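Local coordinates for niemann-Pick type C2 protein (Camponotus japonicus, PDB 3WEB) that binds oleic acid inside an immunoglobulin-like beta-sandwich and probably carries such lipids in the chemical communication of worker ants, at residues Glu9-Phe13 / Met40-Val46; Pro77-Val81 / Ile91-Val95. One frame throughout, in Å; residues are numbered along the deposited sequence.

Interactions 1 and 2 meet in the antiparallel three-stranded sheet of the ML-domain beta-sandwich. In this sheet strand 34-44 lies between strands 11-18 and 91-99. Interaction 1 pairs the start of strand 11-18 with the end of strand 34-44. Interaction 2 lays the loop 77-81 along the outer side of strand 91-99. The two follow one another along the chain, with centres about 14 Å apart. Probable hydrogen bonds from Tyr93 N to Met40 O and from Ile91 N to Phe42 O, each 2.9 Å, join them. The sheet thus runs from strand 11-18 to strand 91-99, the loop borders its outer edge, and bound oleic acid touches Val95 of strand 91-99.

Interaction 1. Residues Glu9-Phe13 / Met40-Val46; sequences EVGKF and MKFTPSV
Phe13 and Phe42 face each other as a non-hydrogen-bonded pair of two antiparallel strands, with their CB atoms 4.0 Å apart. The rings then diverge. Phe42 sends its ring toward the other sheet, where it meets Phe114 edge-to-face. The sulfur of Met40 reaches the Phe13 side chain, its SD lying 4.0 Å from Phe13 CB. It also makes a Met-aromatic contact, 44° off the ring normal. Met40 CG is anti to the backbone N (chi1 168°), and the extended next bond carries SD to Phe13. This is the packed side of the contact, continued by Thr123 and Val125 of strand 121-131.

The neighbouring pair, Lys12 and Thr43, is hydrogen-bonded in both directions. Thr43 N gives a nearly straight bond to Lys12 O at 2.9 Å, and Lys12 N returns one to Thr43 O at 3.0 Å. Their side chains lie alongside each other on the outer face, which is looser: Lys12 CE comes only to 4.2 Å from Thr43 CB, and the lysine is exposed.

Beyond the strand, Ser45 N bonds to Val10 O at 2.8 Å, with the donor well above the carbonyl plane. Val10 CB also packs on Val46 CG2 at 3.8 Å. Ser45 OG turns to two waters, one of them at 2.6 Å, and both also donate to Glu9 O, one weakly. Backbone bonds therefore join the strands within this sheet of the ML-domain sandwich, and apolar groups pack its inner side, whereas at the loop end two waters bridge Glu9 O and Ser45 OG, one of them weakly.

Interaction 2. Residues Pro77-Val81 / Ile91-Val95; sequences PDSGV and IEYKV
The Tyr93 ring meets Val81 and Ser79 where the loop 77-81 lies along a strand of the ML-domain beta-sandwich. Val81 CG2 comes in at the ring edge, near its plane, and stands 4.0 Å from Tyr93 CB. Ser79 CB approaches obliquely, 3.7 Å from Tyr93 CE1. Phe114 of strand 107-116 adds an edge-to-face ring contact, and Ile73 also touches the tyrosine. Tyr93 CG is anti to the backbone N (chi1 170°), which brings the CD1-CE1 side of the ring to Ser79 CB. The ring is buried, and its side chain comes within about 5 Å of the bound oleic acid. It therefore links the loop to the inner part of the sandwich near the ligand.

The loop runs roughly against the strand, with their directions 163° apart. One backbone hydrogen bond ties the two: Lys94 N gives to Ser79 O at 2.9 Å. A CA-H...O contact from Ser79 CA to Lys94 O supplements it at the same place.

Val81 uses both of its methyl groups. CG2 rests against the strand backbone, 3.4 Å from Glu92 O. CG1 meets Ile91 CD1 at 3.9 Å, and these two side chains cross at about a right angle. Ile73 and Cys74 also pack on Val81.

The outer side is more polar. Lys94 bends back at chi3 and chi4, so that its NZ ends 4.1 Å from Gly80 CA. Glu92 turns to Ser39, which hydrogen-bonds its OE2.

Ser79 OG also shapes the loop. Its main partner is Ile73 O, and Asp76 O is a second acceptor that must share the same hydrogen. It closes an ST turn as well, accepting from Val81 N at 3.1 Å with an N-H...O angle of 160°.

Interaction 1. Residues Glu9-Phe13 / Met40-Val46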
ATOM      1  N   GLU A   9      -3.184  13.440   5.264  1.00 20.08           N
ATOM      2  CA  GLU A   9      -3.414  14.516   6.220  1.00 19.94           C
ATOM      3  C   GLU A   9      -3.337  14.097   7.690  1.00 17.93           C
ATOM      4  O   GLU A   9      -3.237  14.955   8.574  1.00 18.03           O
ATOM      5  CB  GLU A   9      -4.733  15.242   5.926  1.00 22.08           C
ATOM      6  CG  GLU A   9      -5.979  14.402   6.161  1.00 24.25           C
ATOM      7  CD  GLU A   9      -7.260  15.218   6.164  1.00 26.36           C
ATOM      8  OE1 GLU A   9      -7.264  16.337   6.726  1.00 28.25           O
ATOM      9  OE2 GLU A   9      -8.270  14.728   5.615  1.00 27.15           O
ATOM     10  N   VAL A  10      -3.392  12.792   7.962  1.00 15.48           N
ATOM     11  CA  VAL A  10      -3.333  12.318   9.353  1.00 13.94           C
ATOM     12  C   VAL A  10      -2.227  11.284   9.598  1.00 12.89           C
ATOM     13  O   VAL A  10      -2.300  10.462  10.518  1.00 12.08           O
ATOM     14  CB  VAL A  10      -4.704  11.842   9.911  1.00 14.06           C
ATOM     15  CG1 VAL A  10      -5.663  13.013  10.058  1.00 14.49           C
ATOM     16  CG2 VAL A  10      -5.311  10.734   9.056  1.00 14.31           C
ATOM     17  N   GLY A  11      -1.187  11.357   8.779  1.00 12.49           N
ATOM     18  CA  GLY A  11      -0.027  10.506   8.995  1.00 12.65           C
ATOM     19  C   GLY A  11       1.029  10.652   7.935  1.00 12.49           C
ATOM     20  O   GLY A  11       0.939  11.524   7.061  1.00 13.00           O
ATOM     21  N   LYS A  12       2.025   9.782   8.023  1.00 12.41           N
ATOM     22  CA  LYS A  12       3.126   9.720   7.067  1.00 12.46           C
ATOM     23  C   LYS A  12       3.628   8.290   6.994  1.00 12.34           C
ATOM     24  O   LYS A  12       3.326   7.483   7.871  1.00 11.84           O
ATOM     25  CB  LYS A  12       4.264  10.660   7.489  1.00 12.78           C
ATOM     26  CG  LYS A  12       4.882  10.321   8.841  1.00 13.61           C
ATOM     27  CD  LYS A  12       5.788  11.421   9.363  1.00 14.40           C
ATOM     28  CE  LYS A  12       6.213  11.136  10.796  1.00 15.66           C
ATOM     29  NZ  LYS A  12       7.304  12.049  11.248  1.00 17.95           N
ATOM     30  N   PHE A  13       4.371   7.968   5.939  1.00 13.09           N
ATOM     31  CA  PHE A  13       5.106   6.695   5.883  1.00 13.73           C
ATOM     32  C   PHE A  13       6.591   6.975   5.726  1.00 14.52           C
ATOM     33  O   PHE A  13       6.979   8.009   5.172  1.00 14.27           O
ATOM     34  CB  PHE A  13       4.591   5.780   4.762  1.00 13.70           C
ATOM     35  CG  PHE A  13       4.811   6.319   3.376  1.00 13.62           C
ATOM     36  CD1 PHE A  13       3.856   7.138   2.779  1.00 14.05           C
ATOM     37  CD2 PHE A  13       5.957   5.984   2.651  1.00 13.76           C
ATOM     38  CE1 PHE A  13       4.055   7.634   1.498  1.00 13.99           C
ATOM     39  CE2 PHE A  13       6.158   6.476   1.366  1.00 14.01           C
ATOM     40  CZ  PHE A  13       5.207   7.304   0.793  1.00 14.24           C
ATOM     41  N   MET A  40       5.056  -1.818   4.941  1.00 12.97           N
ATOM     42  CA  MET A  40       5.066  -0.356   5.061  1.00 12.47           C
ATOM     43  C   MET A  40       5.264   0.057   6.508  1.00 11.87           C
ATOM     44  O   MET A  40       4.518  -0.391   7.375  1.00 12.07           O
ATOM     45  CB  MET A  40       3.761   0.259   4.536  1.00 12.52           C
ATOM     46  CG  MET A  40       3.599   1.731   4.909  1.00 12.72           C
ATOM     47  SD  MET A  40       2.248   2.600   4.076  1.00 13.19           S
ATOM     48  CE  MET A  40       0.837   1.839   4.863  1.00 12.55           C
ATOM     49  N   LYS A  41       6.272   0.897   6.754  1.00 11.92           N
ATOM     50  CA  LYS A  41       6.451   1.542   8.060  1.00 11.68           C
ATOM     51  C   LYS A  41       5.796   2.908   8.018  1.00 11.37           C
ATOM     52  O   LYS A  41       6.117   3.733   7.156  1.00 10.95           O
ATOM     53  CB  LYS A  41       7.929   1.693   8.408  1.00 12.25           C
ATOM     54  CG  LYS A  41       8.689   0.378   8.443  1.00 13.50           C
ATOM     55  CD  LYS A  41      10.166   0.636   8.676  1.00 14.18           C
ATOM     56  CE  LYS A  41      10.982  -0.620   8.434  1.00 16.24           C
ATOM     57  NZ  LYS A  41      12.422  -0.362   8.713  1.00 17.54           N
ATOM     58  N   PHE A  42       4.858   3.126   8.932  1.00 10.56           N
ATOM     59  CA  PHE A  42       4.087   4.361   8.926  1.00 10.55           C
ATOM     60  C   PHE A  42       3.741   4.849  10.330  1.00 10.56           C
ATOM     61  O   PHE A  42       3.773   4.086  11.299  1.00 10.35           O
ATOM     62  CB  PHE A  42       2.834   4.221   8.043  1.00 10.59           C
ATOM     63  CG  PHE A  42       1.750   3.352   8.628  1.00 10.75           C
ATOM     64  CD1 PHE A  42       1.875   1.959   8.644  1.00 10.74           C
ATOM     65  CD2 PHE A  42       0.589   3.926   9.138  1.00 10.58           C
ATOM     66  CE1 PHE A  42       0.872   1.156   9.170  1.00 11.00           C
ATOM     67  CE2 PHE A  42      -0.424   3.127   9.659  1.00 10.90           C
ATOM     68  CZ  PHE A  42      -0.279   1.745   9.686  1.00 10.65           C
ATOM     69  N   THR A  43       3.402   6.128  10.406  1.00 10.65           N
ATOM     70  CA  THR A  43       3.101   6.793  11.662  1.00 11.39           C
ATOM     71  C   THR A  43       1.866   7.688  11.517  1.00 11.56           C
ATOM     72  O   THR A  43       1.908   8.673  10.772  1.00 11.54           O
ATOM     73  CB  THR A  43       4.278   7.687  12.117  1.00 11.89           C
ATOM     74  OG1 THR A  43       5.502   6.940  12.108  1.00 12.07           O
ATOM     75  CG2 THR A  43       4.032   8.221  13.517  1.00 11.91           C
ATOM     76  N   PRO A  44       0.777   7.365  12.243  1.00 12.00           N
ATOM     77  CA  PRO A  44      -0.381   8.270  12.276  1.00 12.51           C
ATOM     78  C   PRO A  44      -0.061   9.491  13.144  1.00 12.88           C
ATOM     79  O   PRO A  44       0.701   9.375  14.119  1.00 12.34           O
ATOM     80  CB  PRO A  44      -1.478   7.417  12.932  1.00 12.26           C
ATOM     81  CG  PRO A  44      -0.731   6.458  13.817  1.00 12.56           C
ATOM     82  CD  PRO A  44       0.613   6.214  13.155  1.00 11.99           C
ATOM     83  N   SER A  45      -0.613  10.652  12.796  1.00 13.83           N
ATOM     84  CA  SER A  45      -0.368  11.870  13.572  1.00 14.77           C
ATOM     85  C   SER A  45      -1.490  12.118  14.581  1.00 15.45           C
ATOM     86  O   SER A  45      -1.448  13.089  15.349  1.00 16.53           O
ATOM     87  CB  SER A  45      -0.196  13.079  12.652  1.00 14.58           C
ATOM     88  OG  SER A  45      -1.327  13.244  11.816  1.00 14.58           O
ATOM     89  N   VAL A  46      -2.490  11.239  14.546  1.00 15.56           N
ATOM     90  CA  VAL A  46      -3.617  11.223  15.477  1.00 16.22           C
ATOM     91  C   VAL A  46      -3.899   9.780  15.898  1.00 15.63           C
ATOM     92  O   VAL A  46      -3.412   8.842  15.267  1.00 15.27           O
ATOM     93  CB  VAL A  46      -4.899  11.816  14.841  1.00 15.93           C
ATOM     94  CG1 VAL A  46      -4.719  13.300  14.523  1.00 17.11           C
ATOM     95  CG2 VAL A  46      -5.320  11.029  13.602  1.00 16.15           C
TER
HETATM   96  O   HOH W   1      -3.278  15.026  11.738  1.00 21.28           O
HETATM   97  O   HOH W   2      -0.065  14.858   9.772  1.00 28.21           O

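Interaction 2. Residues Pro77-Val81 / Ile91-Val95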
ATOM      1  N   PRO A  77      -5.734 -10.702  10.615  1.00 20.62           N
ATOM      2  CA  PRO A  77      -4.838 -11.293  11.621  1.00 20.79           C
ATOM      3  C   PRO A  77      -3.366 -11.392  11.189  1.00 20.86           C
ATOM      4  O   PRO A  77      -2.477 -11.494  12.047  1.00 21.21           O
ATOM      5  CB  PRO A  77      -5.431 -12.689  11.842  1.00 21.08           C
ATOM      6  CG  PRO A  77      -6.146 -13.000  10.568  1.00 21.26           C
ATOM      7  CD  PRO A  77      -6.703 -11.686  10.095  1.00 21.11           C
ATOM      8  N   ASP A  78      -3.116 -11.335   9.883  1.00 19.91           N
ATOM      9  CA  ASP A  78      -1.758 -11.400   9.347  1.00 20.10           C
ATOM     10  C   ASP A  78      -1.107 -10.031   9.063  1.00 18.52           C
ATOM     11  O   ASP A  78       0.060  -9.976   8.678  1.00 18.80           O
ATOM     12  CB  ASP A  78      -1.729 -12.274   8.084  1.00 21.60           C
ATOM     13  CG  ASP A  78      -2.227 -13.692   8.336  1.00 22.66           C
ATOM     14  OD1 ASP A  78      -1.798 -14.315   9.332  1.00 23.98           O
ATOM     15  OD2 ASP A  78      -3.049 -14.186   7.537  1.00 23.52           O
ATOM     16  N   SER A  79      -1.841  -8.933   9.260  1.00 17.49           N
ATOM     17  CA  SER A  79      -1.314  -7.603   8.923  1.00 16.47           C
ATOM     18  C   SER A  79      -0.193  -7.126   9.851  1.00 16.34           C
ATOM     19  O   SER A  79       0.611  -6.274   9.476  1.00 16.36           O
ATOM     20  CB  SER A  79      -2.430  -6.561   8.922  1.00 16.58           C
ATOM     21  OG  SER A  79      -2.780  -6.240  10.259  1.00 16.62           O
ATOM     22  N   GLY A  80      -0.170  -7.645  11.070  1.00 16.04           N
ATOM     23  CA  GLY A  80       0.795  -7.206  12.074  1.00 15.70           C
ATOM     24  C   GLY A  80       0.421  -5.895  12.746  1.00 15.47           C
ATOM     25  O   GLY A  80       1.193  -5.366  13.562  1.00 15.01           O
ATOM     26  N   VAL A  81      -0.753  -5.369  12.397  1.00 15.23           N
ATOM     27  CA  VAL A  81      -1.224  -4.087  12.918  1.00 15.29           C
ATOM     28  C   VAL A  81      -2.490  -4.286  13.747  1.00 15.67           C
ATOM     29  O   VAL A  81      -3.478  -4.842  13.265  1.00 15.47           O
ATOM     30  CB  VAL A  81      -1.521  -3.076  11.784  1.00 15.48           C
ATOM     31  CG1 VAL A  81      -1.964  -1.734  12.359  1.00 15.02           C
ATOM     32  CG2 VAL A  81      -0.304  -2.875  10.907  1.00 15.59           C
ATOM     33  N   ILE A  91       4.646   2.141  13.235  1.00 12.61           N
ATOM     34  CA  ILE A  91       4.283   0.728  13.201  1.00 12.51           C
ATOM     35  C   ILE A  91       4.496   0.195  11.789  1.00 12.41           C
ATOM     36  O   ILE A  91       4.755   0.967  10.867  1.00 11.96           O
ATOM     37  CB  ILE A  91       2.821   0.505  13.647  1.00 12.81           C
ATOM     38  CG1 ILE A  91       1.882   1.436  12.863  1.00 13.46           C
ATOM     39  CG2 ILE A  91       2.697   0.743  15.151  1.00 12.58           C
ATOM     40  CD1 ILE A  91       0.411   1.222  13.142  1.00 14.83           C
ATOM     41  N   GLU A  92       4.396  -1.121  11.637  1.00 12.76           N
ATOM     42  CA  GLU A  92       4.653  -1.762  10.360  1.00 13.87           C
ATOM     43  C   GLU A  92       3.504  -2.664   9.941  1.00 13.47           C
ATOM     44  O   GLU A  92       3.068  -3.542  10.694  1.00 14.10           O
ATOM     45  CB  GLU A  92       5.951  -2.559  10.417  1.00 15.23           C
ATOM     46  CG  GLU A  92       6.237  -3.313   9.131  1.00 17.19           C
ATOM     47  CD  GLU A  92       7.489  -4.143   9.239  1.00 18.73           C
ATOM     48  OE1 GLU A  92       7.588  -4.950  10.182  1.00 20.23           O
ATOM     49  OE2 GLU A  92       8.374  -3.962   8.384  1.00 22.23           O
ATOM     50  N   TYR A  93       3.011  -2.412   8.734  1.00 13.30           N
ATOM     51  CA  TYR A  93       2.050  -3.274   8.066  1.00 13.62           C
ATOM     52  C   TYR A  93       2.758  -4.299   7.187  1.00 14.04           C
ATOM     53  O   TYR A  93       3.750  -3.979   6.524  1.00 13.36           O
ATOM     54  CB  TYR A  93       1.141  -2.420   7.204  1.00 13.37           C
ATOM     55  CG  TYR A  93       0.232  -3.189   6.270  1.00 13.86           C
ATOM     56  CD1 TYR A  93      -0.897  -3.835   6.755  1.00 14.03           C
ATOM     57  CD2 TYR A  93       0.492  -3.245   4.903  1.00 14.18           C
ATOM     58  CE1 TYR A  93      -1.749  -4.522   5.903  1.00 14.52           C
ATOM     59  CE2 TYR A  93      -0.359  -3.928   4.044  1.00 14.81           C
ATOM     60  CZ  TYR A  93      -1.471  -4.566   4.552  1.00 14.52           C
ATOM     61  OH  TYR A  93      -2.327  -5.226   3.699  1.00 15.18           O
ATOM     62  N   LYS A  94       2.240  -5.527   7.211  1.00 15.35           N
ATOM     63  CA  LYS A  94       2.726  -6.626   6.373  1.00 17.26           C
ATOM     64  C   LYS A  94       1.589  -7.318   5.620  1.00 17.48           C
ATOM     65  O   LYS A  94       0.508  -7.550   6.167  1.00 17.88           O
ATOM     66  CB  LYS A  94       3.493  -7.646   7.220  1.00 18.16           C
ATOM     67  CG  LYS A  94       4.796  -7.107   7.805  1.00 19.88           C
ATOM     68  CD  LYS A  94       5.664  -8.194   8.429  1.00 22.32           C
ATOM     69  CE  LYS A  94       5.689  -8.111   9.954  1.00 23.64           C
ATOM     70  NZ  LYS A  94       4.389  -8.444  10.609  1.00 25.86           N
ATOM     71  N   VAL A  95       1.842  -7.652   4.358  1.00 17.48           N
ATOM     72  CA  VAL A  95       0.874  -8.405   3.555  1.00 18.03           C
ATOM     73  C   VAL A  95       1.591  -9.259   2.508  1.00 18.74           C
ATOM     74  O   VAL A  95       2.608  -8.849   1.933  1.00 18.87           O
ATOM     75  CB  VAL A  95      -0.223  -7.490   2.931  1.00 17.72           C
ATOM     76  CG1 VAL A  95       0.342  -6.539   1.881  1.00 17.24           C
ATOM     77  CG2 VAL A  95      -1.376  -8.302   2.354  1.00 17.98           C
TER